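Local coordinates for tyrosinase (Aspergillus oryzae, PDB 3W6Q), which probably oxidises phenols to quinones with molecular oxygen at a paired copper centre, as tyrosinases of its di-copper family do, at residues P563-V568 and G609-V614. Residues are numbered along the deposited sequence; the frame is centred on the assembly and turned at random.
Sequences PRYVVV and GKRAEV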
# COMPACT_ATOMS: atom_id res chain seq x y z
N PRO A 563 -15.95 31.38 -1.58
CA PRO A 563 -15.53 30.02 -1.94
C PRO A 563 -14.67 30.06 -3.20
O PRO A 563 -15.06 30.66 -4.19
CB PRO A 563 -16.84 29.29 -2.24
CG PRO A 563 -17.92 30.13 -1.59
CD PRO A 563 -17.41 31.55 -1.69
N ARG A 564 -13.48 29.48 -3.13
CA ARG A 564 -12.63 29.41 -4.31
C ARG A 564 -12.58 27.96 -4.76
O ARG A 564 -12.53 27.05 -3.94
CB ARG A 564 -11.24 29.96 -3.99
CG ARG A 564 -11.30 31.38 -3.43
CD ARG A 564 -9.93 32.00 -3.22
NE ARG A 564 -10.07 33.30 -2.57
CZ ARG A 564 -10.31 34.45 -3.21
NH1 ARG A 564 -10.42 34.46 -4.53
NH2 ARG A 564 -10.44 35.58 -2.52
N TYR A 565 -12.63 27.75 -6.07
CA TYR A 565 -12.62 26.38 -6.60
C TYR A 565 -11.55 26.14 -7.64
O TYR A 565 -11.12 27.06 -8.34
CB TYR A 565 -14.00 25.97 -7.14
CG TYR A 565 -14.48 26.80 -8.31
CD1 TYR A 565 -14.12 26.46 -9.62
CD2 TYR A 565 -15.31 27.89 -8.12
CE1 TYR A 565 -14.55 27.22 -10.70
CE2 TYR A 565 -15.75 28.65 -9.20
CZ TYR A 565 -15.37 28.30 -10.48
OH TYR A 565 -15.80 29.05 -11.57
N VAL A 566 -11.10 24.90 -7.72
CA VAL A 566 -10.20 24.45 -8.77
C VAL A 566 -10.77 23.15 -9.31
O VAL A 566 -11.23 22.30 -8.55
CB VAL A 566 -8.76 24.23 -8.23
CG1 VAL A 566 -7.83 23.72 -9.35
CG2 VAL A 566 -8.20 25.50 -7.63
N VAL A 567 -10.78 23.01 -10.64
CA VAL A 567 -11.19 21.77 -11.27
C VAL A 567 -9.95 20.97 -11.64
O VAL A 567 -9.13 21.41 -12.44
CB VAL A 567 -12.02 22.02 -12.54
CG1 VAL A 567 -12.41 20.70 -13.19
CG2 VAL A 567 -13.27 22.87 -12.21
N VAL A 568 -9.81 19.79 -11.05
CA VAL A 568 -8.57 19.03 -11.18
C VAL A 568 -8.78 17.81 -12.09
O VAL A 568 -9.74 17.07 -11.92
CB VAL A 568 -8.08 18.58 -9.78
CG1 VAL A 568 -6.75 17.85 -9.87
CG2 VAL A 568 -7.97 19.80 -8.85
N GLY A 609 -18.93 31.79 -5.56
CA GLY A 609 -17.60 31.24 -5.75
C GLY A 609 -16.88 31.87 -6.92
O GLY A 609 -17.50 32.49 -7.77
N LYS A 610 -15.56 31.71 -6.95
CA LYS A 610 -14.77 32.13 -8.10
C LYS A 610 -13.58 31.20 -8.25
O LYS A 610 -13.05 30.70 -7.26
CB LYS A 610 -14.31 33.59 -7.97
CG LYS A 610 -13.49 33.90 -6.74
CD LYS A 610 -13.11 35.39 -6.68
CE LYS A 610 -12.11 35.79 -7.76
NZ LYS A 610 -11.61 37.20 -7.62
N ARG A 611 -13.20 30.95 -9.49
CA ARG A 611 -12.11 30.02 -9.78
C ARG A 611 -10.79 30.56 -9.23
O ARG A 611 -10.50 31.75 -9.35
CB ARG A 611 -12.01 29.80 -11.29
CG ARG A 611 -11.22 28.57 -11.70
CD ARG A 611 -11.01 28.54 -13.21
NE ARG A 611 -12.27 28.67 -13.94
CZ ARG A 611 -13.04 27.66 -14.31
NH1 ARG A 611 -12.70 26.40 -14.02
NH2 ARG A 611 -14.16 27.90 -14.98
N ALA A 612 -10.00 29.69 -8.63
CA ALA A 612 -8.68 30.08 -8.16
C ALA A 612 -7.66 29.67 -9.22
O ALA A 612 -7.78 28.62 -9.85
CB ALA A 612 -8.36 29.40 -6.84
N GLU A 613 -6.64 30.51 -9.39
CA GLU A 613 -5.55 30.24 -10.30
C GLU A 613 -4.49 29.38 -9.61
O GLU A 613 -4.30 29.47 -8.40
CB GLU A 613 -4.91 31.55 -10.76
CG GLU A 613 -5.84 32.46 -11.54
CD GLU A 613 -5.89 32.12 -13.02
OE1 GLU A 613 -5.93 33.06 -13.84
OE2 GLU A 613 -5.89 30.92 -13.36
N VAL A 614 -3.82 28.55 -10.40
CA VAL A 614 -2.76 27.71 -9.87
C VAL A 614 -1.44 28.07 -10.55
O VAL A 614 -1.39 28.95 -11.42
CB VAL A 614 -3.10 26.21 -10.05
CG1 VAL A 614 -4.39 25.87 -9.33
CG2 VAL A 614 -3.21 25.86 -11.54
O HOH W 1 -10.93 37.90 -4.27
O HOH W 2 -10.06 33.03 -6.47
O HOH W 3 -10.11 25.07 -12.13
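Y565 lays its ring across the backbone of 609-614 at R611, whose CA sits 3.7 Å above the ring plane, over its centre. The ring gets there because CG is wedged between backbone N and carbonyl carbon (chi1 63°), which turns it back over the neighbouring strand. R611 then curls round it: CB and CG both lie 3.7 Å from CE1 of Y565, and the bend at chi3 brings a guanidinium face over that same CE1, with the two planes 73° apart and so well away from parallel. R611 NH1 donates a hydrogen bond to the carbonyl O of V578, so the head group is held from outside the pair as well.

On the other face of the sheet, R564 and K610 run side by side in the same direction, R564 NH1 touching K610 CD at 3.6 Å. Their charged ends are near each other, and water 1 accepts from R564 NH2 and, weakly, from K610 NZ. Further along, CG2 of V566 meets CB of A612, and its CG1 meets CG1 of V614.

Between these two faces three backbone hydrogen bonds join the segments: K610 N to P563 O, Y565 N to K610 O, and A612 N to Y565 O, the last nearly straight (172°, 2.9 Å). The ladder ends there, though V614 still reaches V566 with its side chain. Y565 thus bonds to both residues flanking its partner R611, the mark of a parallel beta ladder, here joining strands 563-568 and 604-611 inside the otherwise antiparallel mixed sheet of the C-terminal part of this tyrosinase.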